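Local atomic coordinates of triacylglycerol lipase (Clostridium botulinum, PDB entry 5AH1), a protein that hydrolyses ester bonds as a zinc-binding alpha/beta-hydrolase lipase, and probably also cleaves synthetic polyesters. Residues 79-90 and 116-125; 129-140 and 211-220. All coordinates share one frame; numbering follows the deposited sequence. Where two conformers were deposited one is given.

Contact 1 (79-90 and 116-125)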
loop_
_atom_site.group_PDB
_atom_site.type_symbol
_atom_site.label_atom_id
_atom_site.label_comp_id
_atom_site.label_asym_id
_atom_site.label_seq_id
_atom_site.Cartn_x
_atom_site.Cartn_y
_atom_site.Cartn_z
ATOM N N PRO A 79 13.787 -7.348 -11.688
ATOM C CA PRO A 79 13.946 -6.578 -10.449
ATOM C C PRO A 79 12.643 -6.408 -9.691
ATOM O O PRO A 79 11.555 -6.638 -10.227
ATOM C CB PRO A 79 14.424 -5.215 -10.942
ATOM C CG PRO A 79 13.796 -5.091 -12.266
ATOM C CD PRO A 79 13.859 -6.473 -12.868
ATOM N N ILE A 80 12.785 -5.987 -8.439
ATOM C CA ILE A 80 11.662 -5.645 -7.570
ATOM C C ILE A 80 11.456 -4.133 -7.601
ATOM O O ILE A 80 12.419 -3.369 -7.597
ATOM C CB ILE A 80 11.958 -6.117 -6.111
ATOM C CG1 ILE A 80 11.902 -7.647 -6.039
ATOM C CG2 ILE A 80 11.016 -5.482 -5.105
ATOM C CD1 ILE A 80 12.563 -8.237 -4.808
ATOM N N VAL A 81 10.196 -3.710 -7.645
ATOM C CA VAL A 81 9.823 -2.323 -7.434
ATOM C C VAL A 81 8.881 -2.286 -6.229
ATOM O O VAL A 81 7.820 -2.912 -6.226
ATOM C CB VAL A 81 9.161 -1.695 -8.696
ATOM C CG1 VAL A 81 8.653 -0.289 -8.412
ATOM C CG2 VAL A 81 10.147 -1.677 -9.860
ATOM N N LEU A 82 9.278 -1.506 -5.228
ATOM C CA LEU A 82 8.554 -1.353 -3.966
ATOM C C LEU A 82 7.604 -0.161 -4.039
ATOM O O LEU A 82 7.995 0.909 -4.501
ATOM C CB LEU A 82 9.567 -1.110 -2.842
ATOM C CG LEU A 82 10.618 -2.197 -2.614
ATOM C CD1 LEU A 82 11.669 -1.711 -1.639
ATOM C CD2 LEU A 82 9.996 -3.469 -2.091
ATOM N N VAL A 83 6.374 -0.350 -3.563
ATOM C CA VAL A 83 5.332 0.668 -3.648
ATOM C C VAL A 83 4.614 0.830 -2.297
ATOM O O VAL A 83 3.923 -0.064 -1.821
ATOM C CB VAL A 83 4.320 0.330 -4.749
ATOM C CG1 VAL A 83 3.301 1.479 -4.892
ATOM C CG2 VAL A 83 5.018 0.045 -6.085
ATOM N N HIS A 84 4.838 1.991 -1.685
ATOM C CA HIS A 84 4.282 2.327 -0.384
ATOM C C HIS A 84 2.766 2.517 -0.411
ATOM O O HIS A 84 2.144 2.632 -1.477
ATOM C CB HIS A 84 4.929 3.631 0.103
ATOM C CG HIS A 84 4.613 4.812 -0.757
ATOM N ND1 HIS A 84 3.429 5.504 -0.653
ATOM C CD2 HIS A 84 5.307 5.413 -1.756
ATOM C CE1 HIS A 84 3.413 6.487 -1.537
ATOM N NE2 HIS A 84 4.539 6.452 -2.223
ATOM N N GLY A 85 2.197 2.548 0.785
ATOM C CA GLY A 85 0.770 2.759 0.963
ATOM C C GLY A 85 0.329 4.180 1.239
ATOM O O GLY A 85 0.892 5.155 0.744
ATOM N N PHE A 86 -0.737 4.264 2.019
ATOM C CA PHE A 86 -1.350 5.532 2.414
ATOM C C PHE A 86 -0.400 6.289 3.330
ATOM O O PHE A 86 0.167 5.697 4.257
ATOM C CB PHE A 86 -2.660 5.191 3.130
ATOM C CG PHE A 86 -3.473 6.370 3.590
ATOM C CD1 PHE A 86 -4.053 7.244 2.695
ATOM C CD2 PHE A 86 -3.735 6.539 4.921
ATOM C CE1 PHE A 86 -4.838 8.282 3.131
ATOM C CE2 PHE A 86 -4.519 7.576 5.349
ATOM C CZ PHE A 86 -5.061 8.441 4.455
ATOM N N MET A 87 -0.187 7.569 3.040
ATOM C CA MET A 87 0.702 8.403 3.843
ATOM C C MET A 87 2.129 7.848 3.940
ATOM O O MET A 87 2.802 8.005 4.959
ATOM C CB MET A 87 0.079 8.722 5.213
ATOM C CG MET A 87 -1.015 9.810 5.104
ATOM S SD MET A 87 -0.305 11.438 4.729
ATOM C CE MET A 87 0.305 11.849 6.341
ATOM N N GLY A 88 2.588 7.223 2.851
ATOM C CA GLY A 88 3.994 6.898 2.667
ATOM C C GLY A 88 4.680 7.926 1.790
ATOM O O GLY A 88 4.025 8.567 0.961
ATOM N N PHE A 89 5.986 8.104 1.995
ATOM C CA PHE A 89 6.762 9.142 1.321
ATOM C C PHE A 89 8.011 8.572 0.662
ATOM O O PHE A 89 8.297 7.383 0.797
ATOM C CB PHE A 89 7.071 10.253 2.320
ATOM C CG PHE A 89 5.826 10.923 2.809
ATOM C CD1 PHE A 89 5.218 11.917 2.057
ATOM C CD2 PHE A 89 5.214 10.510 3.984
ATOM C CE1 PHE A 89 4.015 12.499 2.469
ATOM C CE2 PHE A 89 4.027 11.096 4.402
ATOM C CZ PHE A 89 3.428 12.096 3.644
ATOM N N GLY A 90 8.732 9.423 -0.057
ATOM C CA GLY A 90 9.857 8.994 -0.869
ATOM C C GLY A 90 11.171 8.937 -0.134
ATOM O O GLY A 90 11.298 9.383 1.011
ATOM N N GLU A 116 18.208 -6.988 -7.398
ATOM C CA GLU A 116 17.993 -5.677 -8.008
ATOM C C GLU A 116 16.634 -5.130 -7.585
ATOM O O GLU A 116 15.601 -5.776 -7.802
ATOM C CB GLU A 116 18.086 -5.774 -9.533
ATOM C CG GLU A 116 18.086 -4.419 -10.236
ATOM C CD GLU A 116 18.055 -4.535 -11.747
ATOM O OE1 GLU A 116 18.116 -5.667 -12.258
ATOM O OE2 GLU A 116 17.964 -3.501 -12.437
ATOM N N THR A 117 16.649 -3.955 -6.960
ATOM C CA THR A 117 15.464 -3.390 -6.324
ATOM C C THR A 117 15.429 -1.875 -6.460
ATOM O O THR A 117 16.437 -1.195 -6.251
ATOM C CB THR A 117 15.420 -3.739 -4.817
ATOM O OG1 THR A 117 15.391 -5.160 -4.649
ATOM C CG2 THR A 117 14.187 -3.142 -4.126
ATOM N N TYR A 118 14.241 -1.379 -6.783
ATOM C CA TYR A 118 13.940 0.048 -6.860
ATOM C C TYR A 118 12.756 0.379 -5.982
ATOM O O TYR A 118 11.962 -0.496 -5.606
ATOM C CB TYR A 118 13.612 0.438 -8.303
ATOM C CG TYR A 118 14.686 0.038 -9.263
ATOM C CD1 TYR A 118 15.781 0.857 -9.444
ATOM C CD2 TYR A 118 14.645 -1.166 -9.945
ATOM C CE1 TYR A 118 16.799 0.511 -10.285
ATOM C CE2 TYR A 118 15.679 -1.529 -10.810
ATOM C CZ TYR A 118 16.758 -0.687 -10.968
ATOM O OH TYR A 118 17.811 -1.015 -11.811
ATOM N N THR A 119 12.626 1.663 -5.688
ATOM C CA THR A 119 11.526 2.173 -4.886
ATOM C C THR A 119 10.771 3.209 -5.706
ATOM O O THR A 119 11.374 4.130 -6.254
ATOM C CB THR A 119 12.045 2.831 -3.597
ATOM O OG1 THR A 119 12.746 1.855 -2.817
ATOM C CG2 THR A 119 10.906 3.380 -2.754
ATOM N N ALA A 120 9.461 3.033 -5.820
ATOM C CA ALA A 120 8.614 4.022 -6.480
ATOM C C ALA A 120 7.856 4.827 -5.445
ATOM O O ALA A 120 7.459 4.298 -4.407
ATOM C CB ALA A 120 7.658 3.356 -7.435
ATOM N N THR A 121 7.608 6.094 -5.758
ATOM C CA THR A 121 6.907 6.981 -4.843
ATOM C C THR A 121 5.736 7.626 -5.573
ATOM O O THR A 121 5.905 8.150 -6.679
ATOM C CB THR A 121 7.879 7.993 -4.241
ATOM O OG1 THR A 121 8.855 7.238 -3.497
ATOM C CG2 THR A 121 7.165 8.975 -3.331
ATOM N N VAL A 122 4.553 7.539 -4.970
ATOM C CA VAL A 122 3.314 8.029 -5.551
ATOM C C VAL A 122 2.546 8.871 -4.523
ATOM O O VAL A 122 3.009 9.037 -3.395
ATOM C CB VAL A 122 2.459 6.852 -6.088
ATOM C CG1 VAL A 122 3.236 6.075 -7.164
ATOM C CG2 VAL A 122 2.018 5.916 -4.960
ATOM N N GLY A 123 1.388 9.422 -4.901
ATOM C CA GLY A 123 0.679 10.317 -4.014
ATOM C C GLY A 123 0.277 9.612 -2.725
ATOM O O GLY A 123 -0.328 8.525 -2.777
ATOM N N PRO A 124 0.600 10.201 -1.566
ATOM C CA PRO A 124 0.301 9.526 -0.299
ATOM C C PRO A 124 -1.200 9.423 0.017
ATOM O O PRO A 124 -1.594 8.539 0.785
ATOM C CB PRO A 124 1.031 10.381 0.740
ATOM C CG PRO A 124 1.163 11.720 0.102
ATOM C CD PRO A 124 1.368 11.441 -1.354
ATOM N N VAL A 125 -2.024 10.331 -0.506
ATOM C CA VAL A 125 -3.446 10.325 -0.177
ATOM C C VAL A 125 -4.355 10.402 -1.403
ATOM O O VAL A 125 -5.547 10.653 -1.281
ATOM C CB VAL A 125 -3.771 11.484 0.805
ATOM C CG1 VAL A 125 -2.986 11.334 2.115
ATOM C CG2 VAL A 125 -3.496 12.857 0.188
HETATM O O HOH W 1 7.584 2.912 -2.055
HETATM O O HOH W 2 4.555 10.000 -1.320
HETATM O O HOH W 3 8.652 5.383 -1.285
#
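Pro124 O is gripped by two consecutive residues of the turn at 85-88: Met87 N donates an almost straight hydrogen bond of 2.8 Å, 28° off the carbonyl plane, and Phe86 CA adds a CH...O contact. Next to it, CG1 of Val125 meets both Phe86 CE1 and Met87 SD, each at 3.7 Å. The imidazole of His84 links the two loops. Its ND1 donates in the ring plane to a lone pair of Gly85 O, while NE2 accepts from Val122 N at 3.0 Å with an angle of 174°. With CG between backbone N and carbonyl carbon (chi1 64°), the ring reaches over to 121-122 while one face lies against Gly88 C. Water 2 joins Gly88 O to Val122 O, and water 3 joins Phe89 O to Thr121 OG1.

Before these loops, strands 80-83 and 117-120 run parallel in a beta-alpha-beta unit through helix 106-112. Ile80 O accepts from Tyr118 N at 2.8 Å, and Leu82 O from Ala120 N at 2.9 Å. Val81 CG1 packs on Ala120 CB on one side of the sheet; on the other, Leu82 CD1 meets Thr117 CG2 at 3.8 Å. The His-Gly loop leaving strand 80-83 is consistent with the oxyanion-hole loop of lipases, since Phe86 N makes a weak hydrogen bond to Ser182 OG of the probable nucleophile elbow. Strand 117-120 is outermost, strand 176-181 flanks 80-83, helix 128-140 covers Ala120 and Val122, and helix 242-257 covers Phe86 and Met87.

Contact 2 (129-140 and 211-220). With ZN (zinc ion), chain B.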
loop_
_atom_site.group_PDB
_atom_site.type_symbol
_atom_site.label_atom_id
_atom_site.label_comp_id
_atom_site.label_asym_id
_atom_site.label_seq_id
_atom_site.Cartn_x
_atom_site.Cartn_y
_atom_site.Cartn_z
ATOM N N TRP A 129 -6.358 4.979 -8.823
ATOM C CA TRP A 129 -6.176 5.333 -10.228
ATOM C C TRP A 129 -5.040 6.349 -10.372
ATOM O O TRP A 129 -4.105 6.177 -11.172
ATOM C CB TRP A 129 -7.458 5.925 -10.790
ATOM C CG TRP A 129 -7.338 6.425 -12.212
ATOM C CD1 TRP A 129 -6.795 7.624 -12.627
ATOM C CD2 TRP A 129 -7.778 5.757 -13.410
ATOM N NE1 TRP A 129 -6.875 7.727 -13.989
ATOM C CE2 TRP A 129 -7.477 6.604 -14.493
ATOM C CE3 TRP A 129 -8.390 4.514 -13.673
ATOM C CZ2 TRP A 129 -7.810 6.278 -15.808
ATOM C CZ3 TRP A 129 -8.704 4.197 -14.971
ATOM C CH2 TRP A 129 -8.403 5.062 -16.023
ATOM N N ASP A 130 -5.108 7.427 -9.588
ATOM C CA ASP A 130 -4.110 8.481 -9.721
ATOM C C ASP A 130 -2.723 7.920 -9.385
ATOM O O ASP A 130 -1.746 8.194 -10.077
ATOM C CB ASP A 130 -4.423 9.676 -8.815
ATOM C CG ASP A 130 -5.668 10.489 -9.250
ATOM O OD1 ASP A 130 -6.391 10.103 -10.208
ATOM O OD2 ASP A 130 -5.905 11.546 -8.615
ATOM N N ARG A 131 -2.649 7.149 -8.309
ATOM C CA ARG A 131 -1.394 6.522 -7.909
ATOM C C ARG A 131 -0.837 5.561 -8.953
ATOM O O ARG A 131 0.365 5.482 -9.131
ATOM C CB ARG A 131 -1.576 5.851 -6.553
ATOM C CG ARG A 131 -1.734 6.882 -5.401
ATOM C CD ARG A 131 -2.264 6.245 -4.135
ATOM N NE ARG A 131 -1.607 4.985 -3.776
ATOM C CZ ARG A 131 -0.806 4.799 -2.729
ATOM N NH1 ARG A 131 -0.367 5.810 -1.976
ATOM N NH2 ARG A 131 -0.379 3.573 -2.478
ATOM N N ALA A 132 -1.707 4.828 -9.630
ATOM C CA ALA A 132 -1.263 3.939 -10.693
ATOM C C ALA A 132 -0.673 4.714 -11.880
ATOM O O ALA A 132 0.343 4.309 -12.443
ATOM C CB ALA A 132 -2.386 3.026 -11.141
ATOM N N CYS A 133 -1.311 5.823 -12.255
ATOM C CA CYS A 133 -0.785 6.668 -13.312
ATOM C C CYS A 133 0.557 7.253 -12.907
ATOM O O CYS A 133 1.470 7.359 -13.720
ATOM C CB CYS A 133 -1.765 7.799 -13.632
ATOM S SG CYS A 133 -3.370 7.247 -14.308
ATOM N N GLU A 134 0.668 7.653 -11.645
ATOM C CA GLU A 134 1.929 8.166 -11.118
ATOM C C GLU A 134 2.996 7.073 -11.114
ATOM O O GLU A 134 4.149 7.335 -11.457
ATOM C CB GLU A 134 1.707 8.751 -9.733
ATOM C CG GLU A 134 0.808 9.990 -9.785
ATOM C CD GLU A 134 0.132 10.308 -8.473
ATOM O OE1 GLU A 134 0.413 9.658 -7.447
ATOM O OE2 GLU A 134 -0.699 11.247 -8.462
ATOM N N LEU A 135 2.621 5.860 -10.726
ATOM C CA LEU A 135 3.551 4.737 -10.697
ATOM C C LEU A 135 4.100 4.409 -12.094
ATOM O O LEU A 135 5.302 4.179 -12.270
ATOM C CB LEU A 135 2.858 3.519 -10.091
ATOM C CG LEU A 135 3.683 2.247 -9.969
ATOM C CD1 LEU A 135 4.967 2.492 -9.200
ATOM C CD2 LEU A 135 2.840 1.172 -9.299
ATOM N N TYR A 136 3.214 4.407 -13.086
ATOM C CA TYR A 136 3.623 4.248 -14.476
ATOM C C TYR A 136 4.713 5.251 -14.864
ATOM O O TYR A 136 5.787 4.866 -15.335
ATOM C CB TYR A 136 2.395 4.353 -15.393
ATOM C CG TYR A 136 2.739 4.362 -16.855
ATOM C CD1 TYR A 136 2.956 3.184 -17.554
ATOM C CD2 TYR A 136 2.850 5.554 -17.544
ATOM C CE1 TYR A 136 3.290 3.203 -18.897
ATOM C CE2 TYR A 136 3.190 5.585 -18.879
ATOM C CZ TYR A 136 3.420 4.403 -19.552
ATOM O OH TYR A 136 3.744 4.434 -20.888
ATOM N N ALA A 137 4.469 6.524 -14.610
ATOM C CA ALA A 137 5.444 7.552 -14.963
ATOM C C ALA A 137 6.711 7.443 -14.133
ATOM O O ALA A 137 7.807 7.723 -14.632
ATOM C CB ALA A 137 4.830 8.924 -14.808
ATOM N N TYR A 138 6.574 7.058 -12.869
ATOM C CA TYR A 138 7.733 6.940 -11.991
ATOM C C TYR A 138 8.694 5.878 -12.510
ATOM O O TYR A 138 9.915 6.007 -12.381
ATOM C CB TYR A 138 7.312 6.609 -10.547
ATOM C CG TYR A 138 8.363 7.004 -9.552
ATOM C CD1 TYR A 138 9.422 6.163 -9.268
ATOM C CD2 TYR A 138 8.361 8.264 -8.974
ATOM C CE1 TYR A 138 10.423 6.538 -8.396
ATOM C CE2 TYR A 138 9.363 8.649 -8.108
ATOM C CZ TYR A 138 10.387 7.779 -7.822
ATOM O OH TYR A 138 11.403 8.165 -6.977
ATOM N N ILE A 139 8.131 4.818 -13.092
ATOM C CA ILE A 139 8.941 3.730 -13.632
ATOM C C ILE A 139 9.520 4.048 -15.013
ATOM O O ILE A 139 10.735 3.928 -15.222
ATOM C CB ILE A 139 8.101 2.414 -13.693
ATOM C CG1 ILE A 139 7.733 1.946 -12.279
ATOM C CG2 ILE A 139 8.857 1.306 -14.413
ATOM C CD1 ILE A 139 6.697 0.833 -12.233
ATOM N N VAL A 140 8.647 4.429 -15.936
ATOM C CA VAL A 140 8.996 4.672 -17.328
ATOM C C VAL A 140 9.740 5.999 -17.526
ATOM O O VAL A 140 10.614 6.125 -18.390
ATOM C CB VAL A 140 7.719 4.636 -18.205
ATOM C CG1 VAL A 140 8.037 4.968 -19.649
ATOM C CG2 VAL A 140 7.053 3.270 -18.109
ATOM N N SER A 211 -2.150 8.390 -23.068
ATOM C CA SER A 211 -1.048 7.690 -22.410
ATOM C C SER A 211 -1.016 6.238 -22.866
ATOM O O SER A 211 -2.053 5.578 -22.889
ATOM C CB SER A 211 -1.219 7.704 -20.895
ATOM O OG SER A 211 -0.172 6.952 -20.300
ATOM N N PRO A 212 0.180 5.702 -23.171
ATOM C CA PRO A 212 0.257 4.277 -23.513
ATOM C C PRO A 212 -0.341 3.387 -22.424
ATOM O O PRO A 212 -0.820 2.286 -22.729
ATOM C CB PRO A 212 1.759 4.035 -23.650
ATOM C CG PRO A 212 2.300 5.375 -24.133
ATOM C CD PRO A 212 1.464 6.400 -23.391
ATOM N N LEU A 213 -0.302 3.839 -21.171
ATOM C CA LEU A 213 -0.870 3.072 -20.067
ATOM C C LEU A 213 -2.291 2.608 -20.371
ATOM O O LEU A 213 -2.698 1.508 -20.006
ATOM C CB LEU A 213 -0.843 3.884 -18.764
ATOM C CG LEU A 213 -1.472 3.202 -17.540
ATOM C CD1 LEU A 213 -0.788 1.854 -17.252
ATOM C CD2 LEU A 213 -1.416 4.111 -16.327
ATOM N N PHE A 214 -3.075 3.464 -21.005
ATOM C CA PHE A 214 -4.492 3.189 -21.166
ATOM C C PHE A 214 -4.829 2.344 -22.395
ATOM O O PHE A 214 -5.997 2.009 -22.597
ATOM C CB PHE A 214 -5.290 4.502 -21.195
ATOM C CG PHE A 214 -5.049 5.375 -19.992
ATOM C CD1 PHE A 214 -5.193 4.868 -18.709
ATOM C CD2 PHE A 214 -4.667 6.702 -20.136
ATOM C CE1 PHE A 214 -4.950 5.649 -17.605
ATOM C CE2 PHE A 214 -4.425 7.485 -19.027
ATOM C CZ PHE A 214 -4.558 6.959 -17.767
ATOM N N GLU A 215 -3.833 1.989 -23.210
ATOM C CA GLU A 215 -4.124 1.283 -24.456
ATOM C C GLU A 215 -4.208 -0.233 -24.301
ATOM O O GLU A 215 -4.827 -0.889 -25.129
ATOM C CB GLU A 215 -3.142 1.718 -25.553
ATOM C CG GLU A 215 -3.301 3.195 -25.931
ATOM C CD GLU A 215 -2.448 3.643 -27.121
ATOM O OE1 GLU A 215 -1.206 3.524 -27.056
ATOM O OE2 GLU A 215 -3.014 4.135 -28.125
ATOM N N GLY A 216 -3.664 -0.763 -23.212
ATOM C CA GLY A 216 -3.617 -2.197 -22.991
ATOM C C GLY A 216 -2.519 -2.900 -23.764
ATOM O O GLY A 216 -1.779 -2.273 -24.526
ATOM N N GLY A 217 -2.421 -4.208 -23.560
ATOM C CA GLY A 217 -1.528 -5.062 -24.318
ATOM C C GLY A 217 -0.117 -5.155 -23.779
ATOM O O GLY A 217 0.749 -5.695 -24.458
ATOM N N LYS A 218 0.119 -4.665 -22.564
ATOM C CA LYS A 218 1.452 -4.673 -21.971
ATOM C C LYS A 218 1.512 -5.708 -20.856
ATOM O O LYS A 218 0.664 -5.708 -19.949
ATOM C CB LYS A 218 1.814 -3.283 -21.442
ATOM C CG LYS A 218 1.891 -2.258 -22.547
ATOM C CD LYS A 218 1.948 -0.825 -22.032
ATOM C CE LYS A 218 1.724 0.181 -23.149
ATOM N NZ LYS A 218 0.383 0.006 -23.796
ATOM N N HIS A 219 2.520 -6.573 -20.939
ATOM C CA HIS A 219 2.711 -7.683 -20.005
ATOM C C HIS A 219 4.070 -7.538 -19.337
ATOM O O HIS A 219 4.977 -8.341 -19.514
ATOM C CB HIS A 219 2.525 -8.991 -20.767
ATOM C CG HIS A 219 1.204 -9.039 -21.462
ATOM N ND1 HIS A 219 0.017 -9.147 -20.772
ATOM C CD2 HIS A 219 0.867 -8.861 -22.762
ATOM C CE1 HIS A 219 -0.992 -9.100 -21.624
ATOM N NE2 HIS A 219 -0.504 -8.925 -22.838
ATOM N N TRP A 220 4.175 -6.472 -18.551
ATOM C CA TRP A 220 5.427 -6.022 -17.959
ATOM C C TRP A 220 5.629 -6.538 -16.539
ATOM O O TRP A 220 6.691 -6.340 -15.964
ATOM C CB TRP A 220 5.409 -4.504 -17.863
ATOM C CG TRP A 220 5.423 -3.767 -19.164
ATOM C CD1 TRP A 220 5.482 -4.289 -20.429
ATOM C CD2 TRP A 220 5.414 -2.345 -19.319
ATOM N NE1 TRP A 220 5.504 -3.272 -21.355
ATOM C CE2 TRP A 220 5.471 -2.072 -20.699
ATOM C CE3 TRP A 220 5.361 -1.273 -18.418
ATOM C CZ2 TRP A 220 5.486 -0.768 -21.204
ATOM C CZ3 TRP A 220 5.372 0.012 -18.911
ATOM C CH2 TRP A 220 5.428 0.256 -20.297
HETATM ZN ZN ZN B . -7.948 11.245 -10.369
#
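The Tyr136 ring carries Leu213 CB over the centre of one face, a CH-pi contact 4.0 Å from the centroid; Val140 CG2 lies near the rim of the opposite face, less certainly because Val140 was modelled in two conformers. Thus helix 128-140 of the alpha/beta-hydrolase fold packs against the loop between helix 200-204 and strand 221-227; within that loop Ser211 OG accepts from Leu213 N, an ST turn. Tyr136 CG lies anti to the backbone N (chi1 173°), which sends the ring out across the loop until OH reaches Pro212 CB at 3.4 Å. Trp220 CZ3 comes up to Tyr136 CE1 at 3.8 Å, and Lys218 CB sits on one face of the indole.

About two turns nearer the start of the helix, the indole of Trp129 lies nearly parallel to the Phe214 ring (planes at 11°) but slid apart, touching through CZ2 and CE1. Cys133 SG adds a sulfur-aromatic contact at the edge of the Phe214 ring, 3.7 Å from CZ. Asp130 OD1 binds the zinc ion with His150, His156 and Asp302. Within the loop, Lys218 NZ donates to Pro212 O at 2.8 Å, and Glu215 N reaches the same oxygen from the other face of its plane.

How the contacts relate
Contact 1 is buried, its centre about 8 Å from the centre of the chain, whereas the centre of contact 2 lies about 17 Å from it and that contact is only partly buried. Backbone hydrogen bonds, one imidazole and bridging waters hold the first; the second rests on aromatic, aliphatic and sulfur packing between side chains. Strand 117-120 of contact 1 is followed in the chain by helix 128-140 of contact 2. The helix packs back on contact 1, where Ala120 CB touches Leu135 CD1 and Gly123 probably hydrogen-bonds through N to Glu134 OE1 and through O to Arg131 NH1. The same helix thus joins the sheet edge to the metal site and the loop 211-220.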